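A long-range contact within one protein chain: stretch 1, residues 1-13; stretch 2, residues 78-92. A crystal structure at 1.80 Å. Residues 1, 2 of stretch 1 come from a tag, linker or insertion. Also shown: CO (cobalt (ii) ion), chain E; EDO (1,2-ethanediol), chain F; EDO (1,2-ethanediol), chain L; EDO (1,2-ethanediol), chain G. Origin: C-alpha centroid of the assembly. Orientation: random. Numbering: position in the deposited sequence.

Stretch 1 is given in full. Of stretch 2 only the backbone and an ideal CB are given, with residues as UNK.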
ATOM      1  N   SER A   1     -18.794   6.204   8.666  1.00 48.81           N
ATOM      2  CA  SER A   1     -19.979   5.576   7.992  1.00 62.31           C
ATOM      3  C   SER A   1     -19.697   5.562   6.490  1.00 59.44           C
ATOM      4  O   SER A   1     -19.505   4.495   5.908  1.00 64.42           O
ATOM      5  CB  SER A   1     -21.296   6.314   8.318  1.00 62.88           C
ATOM      6  OG  SER A   1     -21.367   7.609   7.732  1.00 73.59           O
ATOM      7  N   MET A   2     -19.644   6.744   5.879  1.00 51.08           N
ATOM      8  CA  MET A   2     -19.157   6.865   4.519  1.00 43.08           C
ATOM      9  C   MET A   2     -17.622   6.732   4.517  1.00 33.09           C
ATOM     10  O   MET A   2     -16.907   7.185   5.410  1.00 28.58           O
ATOM     11  CB  MET A   2     -19.609   8.183   3.878  1.00 47.02           C
ATOM     12  CG  MET A   2     -19.620   8.161   2.363  1.00 59.47           C
ATOM     13  SD  MET A   2     -20.434   9.574   1.590  1.00 89.60           S
ATOM     14  CE  MET A   2     -22.166   9.095   1.643  1.00 81.56           C
ATOM     15  N   LEU A   3     -17.122   6.072   3.501  1.00 24.59           N
ATOM     16  CA  LEU A   3     -15.706   5.834   3.338  1.00 24.53           C
ATOM     17  C   LEU A   3     -15.075   7.036   2.649  1.00 22.15           C
ATOM     18  O   LEU A   3     -15.663   7.656   1.734  1.00 25.55           O
ATOM     19  CB  LEU A   3     -15.529   4.594   2.466  1.00 25.14           C
ATOM     20  CG  LEU A   3     -14.175   3.926   2.471  1.00 23.49           C
ATOM     21  CD1 LEU A   3     -13.991   3.164   3.802  1.00 23.80           C
ATOM     22  CD2 LEU A   3     -14.097   2.985   1.295  1.00 26.27           C
ATOM     23  N   GLY A   4     -13.890   7.357   3.064  1.00 18.11           N
ATOM     24  CA  GLY A   4     -13.156   8.526   2.519  1.00 19.35           C
ATOM     25  C   GLY A   4     -11.813   8.206   1.888  1.00 20.42           C
ATOM     26  O   GLY A   4     -11.666   7.223   1.147  1.00 18.20           O
ATOM     27  N   ARG A   5     -10.818   9.056   2.168  1.00 18.06           N
ATOM     28  CA  ARG A   5      -9.535   9.005   1.481  1.00 15.11           C
ATOM     29  C   ARG A   5      -8.600   7.955   2.055  1.00 13.39           C
ATOM     30  O   ARG A   5      -8.765   7.519   3.166  1.00 15.03           O
ATOM     31  CB  ARG A   5      -8.810  10.390   1.514  1.00 21.75           C
ATOM     32  CG  ARG A   5      -8.428  10.936   2.910  1.00 28.17           C
ATOM     33  CD  ARG A   5      -7.605  12.260   2.842  1.00 28.92           C
ATOM     34  NE  ARG A   5      -8.313  13.316   2.103  1.00 35.67           N
ATOM     35  CZ  ARG A   5      -9.213  14.156   2.628  1.00 48.48           C
ATOM     36  NH1 ARG A   5      -9.531  14.097   3.924  1.00 47.68           N
ATOM     37  NH2 ARG A   5      -9.796  15.079   1.857  1.00 23.22           N
ATOM     38  N   LEU A   6      -7.559   7.644   1.314  1.00 13.76           N
ATOM     39  CA  LEU A   6      -6.461   6.867   1.857  1.00 12.97           C
ATOM     40  C   LEU A   6      -5.598   7.810   2.670  1.00 12.97           C
ATOM     41  O   LEU A   6      -4.980   8.709   2.138  1.00 18.46           O
ATOM     42  CB  LEU A   6      -5.643   6.191   0.757  1.00 14.70           C
ATOM     43  CG  LEU A   6      -4.477   5.339   1.278  1.00 18.82           C
ATOM     44  CD1 LEU A   6      -5.050   4.013   1.578  1.00 17.04           C
ATOM     45  CD2 LEU A   6      -3.375   5.262   0.227  1.00 26.29           C
ATOM     46  N   ASN A   7      -5.588   7.609   3.976  1.00 13.79           N
ATOM     47  CA  ASN A   7      -4.771   8.364   4.908  1.00 13.55           C
ATOM     48  C   ASN A   7      -3.280   7.960   4.815  1.00 18.28           C
ATOM     49  O   ASN A   7      -2.428   8.805   4.686  1.00 18.38           O
ATOM     50  CB  ASN A   7      -5.340   8.206   6.311  1.00 16.40           C
ATOM     51  CG  ASN A   7      -4.571   8.960   7.334  1.00 23.03           C
ATOM     52  OD1 ASN A   7      -3.477   8.564   7.745  1.00 26.06           O
ATOM     53  ND2 ASN A   7      -5.143  10.078   7.771  1.00 26.92           N
ATOM     54  N   HIS A   8      -2.968   6.672   4.836  1.00 13.39           N
ATOM     55  CA  HIS A   8      -1.587   6.233   4.677  1.00 15.31           C
ATOM     56  C   HIS A   8      -1.495   4.815   4.170  1.00 15.35           C
ATOM     57  O   HIS A   8      -2.470   4.042   4.290  1.00 17.30           O
ATOM     58  CB  HIS A   8      -0.770   6.366   6.003  1.00 15.94           C
ATOM     59  CG  HIS A   8      -1.318   5.634   7.208  1.00 18.27           C
ATOM     60  ND1 HIS A   8      -2.152   6.234   8.121  1.00 18.08           N
ATOM     61  CD2 HIS A   8      -0.996   4.416   7.746  1.00 17.09           C
ATOM     62  CE1 HIS A   8      -2.403   5.388   9.114  1.00 22.65           C
ATOM     63  NE2 HIS A   8      -1.727   4.266   8.898  1.00 15.19           N
ATOM     64  N   VAL A   9      -0.337   4.504   3.594  1.00 12.11           N
ATOM     65  CA  VAL A   9       0.078   3.128   3.360  1.00 14.99           C
ATOM     66  C   VAL A   9       1.186   2.927   4.355  1.00 14.01           C
ATOM     67  O   VAL A   9       2.091   3.751   4.414  1.00 15.67           O
ATOM     68  CB  VAL A   9       0.562   2.880   1.931  1.00 19.65           C
ATOM     69  CG1 VAL A   9       1.142   1.468   1.816  1.00 23.10           C
ATOM     70  CG2 VAL A   9      -0.569   2.998   1.001  1.00 31.33           C
ATOM     71  N   ALA A  10       1.124   1.870   5.164  1.00 16.06           N
ATOM     72  CA  ALA A  10       2.140   1.608   6.211  1.00 16.59           C
ATOM     73  C   ALA A  10       3.100   0.535   5.678  1.00 16.65           C
ATOM     74  O   ALA A  10       2.658  -0.504   5.208  1.00 19.24           O
ATOM     75  CB  ALA A  10       1.516   1.018   7.497  1.00 16.62           C
ATOM     76  N   ILE A  11       4.385   0.820   5.771  1.00 16.22           N
ATOM     77  CA  ILE A  11       5.458  -0.117   5.365  1.00 20.74           C
ATOM     78  C   ILE A  11       6.308  -0.415   6.578  1.00 23.04           C
ATOM     79  O   ILE A  11       6.810   0.515   7.211  1.00 21.24           O
ATOM     80  CB  ILE A  11       6.397   0.497   4.256  1.00 18.48           C
ATOM     81  CG1 ILE A  11       5.626   1.102   3.087  1.00 25.31           C
ATOM     82  CG2 ILE A  11       7.462  -0.559   3.792  1.00 19.37           C
ATOM     83  CD1 ILE A  11       4.689   0.239   2.379  1.00 26.83           C
ATOM     84  N   ALA A  12       6.463  -1.706   6.923  1.00 17.34           N
ATOM     85  CA  ALA A  12       7.371  -2.131   7.950  1.00 25.19           C
ATOM     86  C   ALA A  12       8.770  -2.264   7.353  1.00 24.56           C
ATOM     87  O   ALA A  12       8.948  -2.815   6.264  1.00 24.15           O
ATOM     88  CB  ALA A  12       6.915  -3.461   8.536  1.00 20.28           C
ATOM     89  N   VAL A  13       9.753  -1.678   8.018  1.00 26.67           N
ATOM     90  CA  VAL A  13      11.135  -1.729   7.525  1.00 26.08           C
ATOM     91  C   VAL A  13      12.037  -2.188   8.622  1.00 27.98           C
ATOM     92  O   VAL A  13      11.818  -1.861   9.798  1.00 27.74           O
ATOM     93  CB  VAL A  13      11.587  -0.371   6.981  1.00 27.97           C
ATOM     94  CG1 VAL A  13      10.698   0.033   5.779  1.00 22.56           C
ATOM     95  CG2 VAL A  13      11.597   0.707   8.049  1.00 20.35           C
ATOM     96  N   UNK A  78       4.868  -4.059   2.879  1.00 29.27           N
ATOM     97  CA  UNK A  78       3.630  -3.335   3.062  1.00 30.24           C
ATOM     98  C   UNK A  78       2.868  -4.048   4.182  1.00 25.64           C
ATOM     99  O   UNK A  78       2.670  -5.265   4.143  1.00 34.82           O
ATOM    100  CB  UNK A  78       2.817  -3.267   1.768  1.00 30.24           C
ATOM    101  N   UNK A  79       2.501  -3.293   5.197  1.00 23.82           N
ATOM    102  CA  UNK A  79       1.892  -3.856   6.396  1.00 23.58           C
ATOM    103  C   UNK A  79       0.373  -3.574   6.427  1.00 22.43           C
ATOM    104  O   UNK A  79      -0.401  -4.475   6.730  1.00 22.28           O
ATOM    105  CB  UNK A  79       2.567  -3.284   7.645  1.00 23.58           C
ATOM    106  N   UNK A  80      -0.072  -2.336   6.169  1.00 19.68           N
ATOM    107  CA  UNK A  80      -1.524  -2.058   6.145  1.00 18.06           C
ATOM    108  C   UNK A  80      -1.832  -0.844   5.283  1.00 19.82           C
ATOM    109  O   UNK A  80      -0.930  -0.083   4.952  1.00 17.30           O
ATOM    110  CB  UNK A  80      -2.055  -1.833   7.562  1.00 18.06           C
ATOM    111  N   UNK A  81      -3.101  -0.662   4.955  1.00 16.77           N
ATOM    112  CA  UNK A  81      -3.578   0.611   4.393  1.00 19.45           C
ATOM    113  C   UNK A  81      -4.541   1.224   5.385  1.00 19.76           C
ATOM    114  O   UNK A  81      -5.267   0.508   6.089  1.00 23.43           O
ATOM    115  CB  UNK A  81      -4.247   0.417   3.031  1.00 19.45           C
ATOM    116  N   UNK A  82      -4.584   2.547   5.450  1.00 18.46           N
ATOM    117  CA  UNK A  82      -5.476   3.184   6.350  1.00 14.88           C
ATOM    118  C   UNK A  82      -6.424   4.069   5.571  1.00 19.25           C
ATOM    119  O   UNK A  82      -5.993   4.970   4.853  1.00 15.65           O
ATOM    120  CB  UNK A  82      -4.706   3.981   7.405  1.00 14.88           C
ATOM    121  N   UNK A  83      -7.710   3.780   5.703  1.00 17.57           N
ATOM    122  CA  UNK A  83      -8.751   4.546   5.022  1.00 16.28           C
ATOM    123  C   UNK A  83      -9.628   5.303   6.035  1.00 18.07           C
ATOM    124  O   UNK A  83     -10.030   4.781   7.094  1.00 17.29           O
ATOM    125  CB  UNK A  83      -9.613   3.618   4.163  1.00 16.28           C
ATOM    126  N   UNK A  84      -9.945   6.547   5.704  1.00 14.39           N
ATOM    127  CA  UNK A  84     -10.749   7.362   6.586  1.00 18.02           C
ATOM    128  C   UNK A  84     -12.227   7.029   6.485  1.00 21.00           C
ATOM    129  O   UNK A  84     -12.720   6.601   5.444  1.00 19.15           O
ATOM    130  CB  UNK A  84     -10.525   8.844   6.277  1.00 18.02           C
ATOM    131  N   UNK A  85     -12.928   7.220   7.588  1.00 19.94           N
ATOM    132  CA  UNK A  85     -14.369   7.072   7.603  1.00 19.81           C
ATOM    133  C   UNK A  85     -14.939   8.257   8.364  1.00 23.19           C
ATOM    134  O   UNK A  85     -14.258   8.843   9.203  1.00 21.27           O
ATOM    135  CB  UNK A  85     -14.794   5.743   8.230  1.00 19.81           C
ATOM    136  N   UNK A  86     -16.178   8.641   8.086  1.00 26.42           N
ATOM    137  CA  UNK A  86     -16.681   9.834   8.788  1.00 31.34           C
ATOM    138  C   UNK A  86     -17.115   9.557  10.231  1.00 30.16           C
ATOM    139  O   UNK A  86     -17.099  10.460  11.047  1.00 34.48           O
ATOM    140  CB  UNK A  86     -17.862  10.423   8.015  1.00 31.34           C
ATOM    141  N   UNK A  87     -17.496   8.327  10.547  1.00 25.77           N
ATOM    142  CA  UNK A  87     -17.932   7.996  11.897  1.00 29.39           C
ATOM    143  C   UNK A  87     -17.522   6.586  12.224  1.00 26.84           C
ATOM    144  O   UNK A  87     -18.166   5.643  11.796  1.00 25.81           O
ATOM    145  CB  UNK A  87     -19.445   8.164  12.049  1.00 29.39           C
ATOM    146  N   UNK A  88     -16.474   6.465  13.029  1.00 26.72           N
ATOM    147  CA  UNK A  88     -15.914   5.177  13.400  1.00 28.55           C
ATOM    148  C   UNK A  88     -16.927   4.257  14.151  1.00 27.73           C
ATOM    149  O   UNK A  88     -16.961   3.039  13.943  1.00 27.85           O
ATOM    150  CB  UNK A  88     -14.677   5.408  14.270  1.00 28.55           C
ATOM    151  N   UNK A  89     -17.734   4.843  15.019  1.00 27.57           N
ATOM    152  CA  UNK A  89     -18.714   4.075  15.776  1.00 30.41           C
ATOM    153  C   UNK A  89     -19.786   3.541  14.863  1.00 29.05           C
ATOM    154  O   UNK A  89     -20.173   2.383  14.982  1.00 30.20           O
ATOM    155  CB  UNK A  89     -19.339   4.927  16.882  1.00 30.41           C
ATOM    156  N   UNK A  90     -20.250   4.381  13.948  1.00 29.77           N
ATOM    157  CA  UNK A  90     -21.245   3.981  12.970  1.00 31.59           C
ATOM    158  C   UNK A  90     -20.709   2.837  12.081  1.00 26.61           C
ATOM    159  O   UNK A  90     -21.425   1.885  11.770  1.00 25.08           O
ATOM    160  CB  UNK A  90     -21.652   5.183  12.115  1.00 31.59           C
ATOM    161  N   UNK A  91     -19.440   2.938  11.705  1.00 24.24           N
ATOM    162  CA  UNK A  91     -18.802   1.958  10.860  1.00 25.01           C
ATOM    163  C   UNK A  91     -18.660   0.636  11.600  1.00 24.18           C
ATOM    164  O   UNK A  91     -18.914  -0.411  11.029  1.00 24.63           O
ATOM    165  CB  UNK A  91     -17.437   2.463  10.388  1.00 25.01           C
ATOM    166  N   UNK A  92     -18.253   0.689  12.861  1.00 23.72           N
ATOM    167  CA  UNK A  92     -18.137  -0.518  13.676  1.00 26.61           C
ATOM    168  C   UNK A  92     -19.490  -1.212  13.807  1.00 27.40           C
ATOM    169  O   UNK A  92     -19.578  -2.418  13.604  1.00 28.82           O
ATOM    170  CB  UNK A  92     -17.580  -0.179  15.060  1.00 26.61           C
TER
HETATM  171 CO    CO E   1      -1.668   2.903  10.370  1.00 20.78          CO
HETATM  172  C1  EDO F 177     -18.266   0.474   6.496  1.00 34.15           C
HETATM  173  O1  EDO F 177     -19.347   0.848   7.351  1.00 32.19           O
HETATM  174  C2  EDO F 177     -17.374   1.688   6.263  1.00 33.08           C
HETATM  175  O2  EDO F 177     -17.898   2.434   5.166  1.00 43.78           O
HETATM  176  C1  EDO L  12     -15.222   7.392  20.971  1.00 53.38           C
HETATM  177  O1  EDO L  12     -16.638   7.650  20.968  1.00 54.11           O
HETATM  178  C2  EDO L  12     -14.830   6.418  19.859  1.00 51.69           C
HETATM  179  O2  EDO L  12     -15.179   5.058  20.204  1.00 44.57           O
HETATM  180  C1  EDO G   2     -22.443   3.091   4.900  0.50 44.02           C
HETATM  181  O1  EDO G   2     -21.200   2.474   4.535  0.50 43.11           O
HETATM  182  C2  EDO G   2     -23.136   2.313   6.019  0.50 40.13           C
HETATM  183  O2  EDO G   2     -24.207   1.513   5.491  0.50 27.93           O

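Two strands run antiparallel here, their N-to-C directions 158° apart, so positions 78 to 85 are read against Ile11 back to Leu3.

Position 78 carries extended backbone angles, and its ideal CB lies 4.0 Å from Ile11 CD1. Any flexible apolar side chain would suit. It is Met78, whose CG meets Ile11 CD1 at 3.6 Å and whose CE reaches to 4.4 Å from Val9 CG1.

At position 79 psi turns to -47°, the mark of a bulge, and its N donates to Ala10 O at 2.8 Å. The ideal CB looks across at small Ala12, so many residues are possible. It is His79, whose end leads away.

Position 80 shares a face with Ala10 and His8. The cobalt ion sits 2.0 Å from His8 NE2 and close to this strand, so a metal ligand is called for: histidine, or perhaps an acidic side chain. His80 binds through NE2, also at 2.0 Å from CO. Its ring lies over the Ala10 methyl, with CB 3.4 Å from the ring centroid, a fit that the small alanine permits. His80 ND1 donates to His79 ND1 at 3.1 Å.

The CB of position 81 turns to the other face, 4.0 Å from Leu6 CD1 and near Val9, which favours a branched aliphatic. Ile81 places CG2 4.1 Å from Val9 CG2, while its end leads away.

Position 82 is tight: the ideal CB stands 3.2 Å from His8 CE1, over the ring. Something slim is wanted, such as alanine, serine or cysteine. Cys82 packs its CB 3.4 Å from the His8 ring centroid, with SG oblique to it at 4.1 Å. Its backbone N donates to His8 O at 2.8 Å, and its O accepts from Asn7 N at 2.8 Å.

Position 83 looks onto Leu3 and Leu6, so valine, leucine or isoleucine would serve. Ile83 sets CG2 3.6 Å from Leu3 CD1 and CG1 4.2 Å from Leu6 CD1.

Position 84 points toward stretch 1, where the Asn7 amide and the Arg5 guanidinium offer donors; an acid of sufficient reach answers both. Glu84 takes Asn7 ND2 on OE2 at 2.8 Å and forms a salt bridge from OE1 to Arg5 NH1 at 3.4 Å, its hydrogen bond weak.

Position 85 faces Leu3, and a beta-branched residue suits its extended backbone. Val85 brings CG1 3.9 Å from Leu3 CD1.

Position 86 lies near the amine of Ser1, a tag residue, so an acid would pair there. Asp86 OD1 is a very short 2.4 Å from Ser1 N, a salt bridge, and accepts Ser1 OG at 2.6 Å.

Position 87 precedes a helix and invites a capping side chain; Asn87 OD1 accepts from N of position 90 at 3.0 Å. At positions 88, 89 and 92 stretch 1 is out of reach and sets no demand; they are Ile88, Asn89 and Val92. Positions 90 and 91 bring their ideal CB near Ser1, so small residues suit: Ala90 and Ala91.

Stretch 2 (78-92) MHHICIEVDNINAAV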
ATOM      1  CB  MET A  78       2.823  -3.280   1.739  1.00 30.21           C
ATOM      2  CG  MET A  78       3.647  -2.642   0.548  1.00 37.90           C
ATOM      3  SD  MET A  78       3.040  -2.908  -1.148  1.00 43.14           S
ATOM      4  CE  MET A  78       1.568  -1.875  -0.982  1.00 44.96           C
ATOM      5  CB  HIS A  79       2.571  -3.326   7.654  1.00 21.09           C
ATOM      6  CG  HIS A  79       2.038  -3.932   8.904  1.00 25.44           C
ATOM      7  ND1 HIS A  79       1.094  -3.320   9.693  1.00 23.86           N
ATOM      8  CD2 HIS A  79       2.326  -5.113   9.507  1.00 29.40           C
ATOM      9  CE1 HIS A  79       0.783  -4.111  10.701  1.00 29.55           C
ATOM     10  NE2 HIS A  79       1.523  -5.204  10.615  1.00 28.73           N
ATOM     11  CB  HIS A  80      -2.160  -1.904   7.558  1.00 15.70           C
ATOM     12  CG  HIS A  80      -1.697  -0.729   8.385  1.00 16.35           C
ATOM     13  ND1 HIS A  80      -0.648  -0.817   9.273  1.00 22.06           N
ATOM     14  CD2 HIS A  80      -2.196   0.535   8.523  1.00 21.22           C
ATOM     15  CE1 HIS A  80      -0.504   0.340   9.898  1.00 16.62           C
ATOM     16  NE2 HIS A  80      -1.429   1.182   9.471  1.00 20.95           N
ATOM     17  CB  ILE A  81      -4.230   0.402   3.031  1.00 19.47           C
ATOM     18  CG1 ILE A  81      -5.372  -0.642   3.086  1.00 22.52           C
ATOM     19  CG2 ILE A  81      -3.156  -0.060   1.999  1.00 23.68           C
ATOM     20  CD1 ILE A  81      -6.199  -0.742   1.769  1.00 29.33           C
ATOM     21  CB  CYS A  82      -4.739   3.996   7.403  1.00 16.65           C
ATOM     22  SG  CYS A  82      -5.837   4.978   8.445  1.00 20.41           S
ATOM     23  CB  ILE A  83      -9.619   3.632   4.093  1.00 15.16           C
ATOM     24  CG1 ILE A  83      -8.754   2.777   3.173  1.00 17.58           C
ATOM     25  CG2 ILE A  83     -10.638   4.466   3.236  1.00 16.01           C
ATOM     26  CD1 ILE A  83      -9.561   1.791   2.315  1.00 17.87           C
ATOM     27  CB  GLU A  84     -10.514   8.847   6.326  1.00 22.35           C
ATOM     28  CG  GLU A  84      -9.080   9.218   6.668  1.00 29.53           C
ATOM     29  CD  GLU A  84      -8.751  10.657   6.439  1.00 31.34           C
ATOM     30  OE1 GLU A  84      -9.658  11.446   6.102  1.00 28.85           O
ATOM     31  OE2 GLU A  84      -7.565  11.001   6.588  1.00 31.54           O
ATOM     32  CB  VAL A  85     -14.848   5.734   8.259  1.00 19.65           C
ATOM     33  CG1 VAL A  85     -14.350   4.519   7.465  1.00 20.38           C
ATOM     34  CG2 VAL A  85     -14.425   5.648   9.735  1.00 20.82           C
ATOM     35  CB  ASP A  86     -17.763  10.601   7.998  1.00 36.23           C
ATOM     36  CG  ASP A  86     -18.980   9.775   7.725  1.00 45.64           C
ATOM     37  OD1 ASP A  86     -18.961   8.571   8.063  1.00 62.28           O
ATOM     38  OD2 ASP A  86     -19.960  10.311   7.155  1.00 77.52           O
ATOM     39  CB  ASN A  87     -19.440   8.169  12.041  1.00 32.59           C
ATOM     40  CG  ASN A  87     -19.926   8.024  13.481  1.00 39.16           C
ATOM     41  OD1 ASN A  87     -19.421   7.204  14.258  1.00 34.03           O
ATOM     42  ND2 ASN A  87     -20.940   8.791  13.824  1.00 53.34           N
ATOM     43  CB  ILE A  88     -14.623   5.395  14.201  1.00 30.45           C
ATOM     44  CG1 ILE A  88     -13.782   4.117  14.257  1.00 37.19           C
ATOM     45  CG2 ILE A  88     -14.891   5.945  15.576  1.00 35.26           C
ATOM     46  CD1 ILE A  88     -13.037   3.915  13.024  1.00 29.50           C
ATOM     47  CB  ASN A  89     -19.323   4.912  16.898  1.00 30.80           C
ATOM     48  CG  ASN A  89     -18.286   5.383  17.876  1.00 32.47           C
ATOM     49  OD1 ASN A  89     -17.447   4.601  18.324  1.00 40.54           O
ATOM     50  ND2 ASN A  89     -18.302   6.668  18.182  1.00 34.41           N
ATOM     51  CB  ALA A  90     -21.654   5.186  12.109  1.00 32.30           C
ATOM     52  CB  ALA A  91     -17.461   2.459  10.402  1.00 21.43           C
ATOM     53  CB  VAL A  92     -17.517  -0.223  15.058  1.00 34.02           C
ATOM     54  CG1 VAL A  92     -17.563  -1.453  15.960  1.00 39.77           C
ATOM     55  CG2 VAL A  92     -16.092   0.243  14.887  1.00 41.33           C
TER
HETATM   56  O   HOH W   1     -11.571  11.285   4.007  1.00 20.84           O
HETATM   57  O   HOH W   2      -1.359   2.340  12.604  1.00 28.81           O
HETATM   58  O   HOH W   3      -1.394   4.530  12.059  1.00 33.99           O
HETATM   59  O   HOH W   4       0.641   3.177  10.573  1.00 29.24           O
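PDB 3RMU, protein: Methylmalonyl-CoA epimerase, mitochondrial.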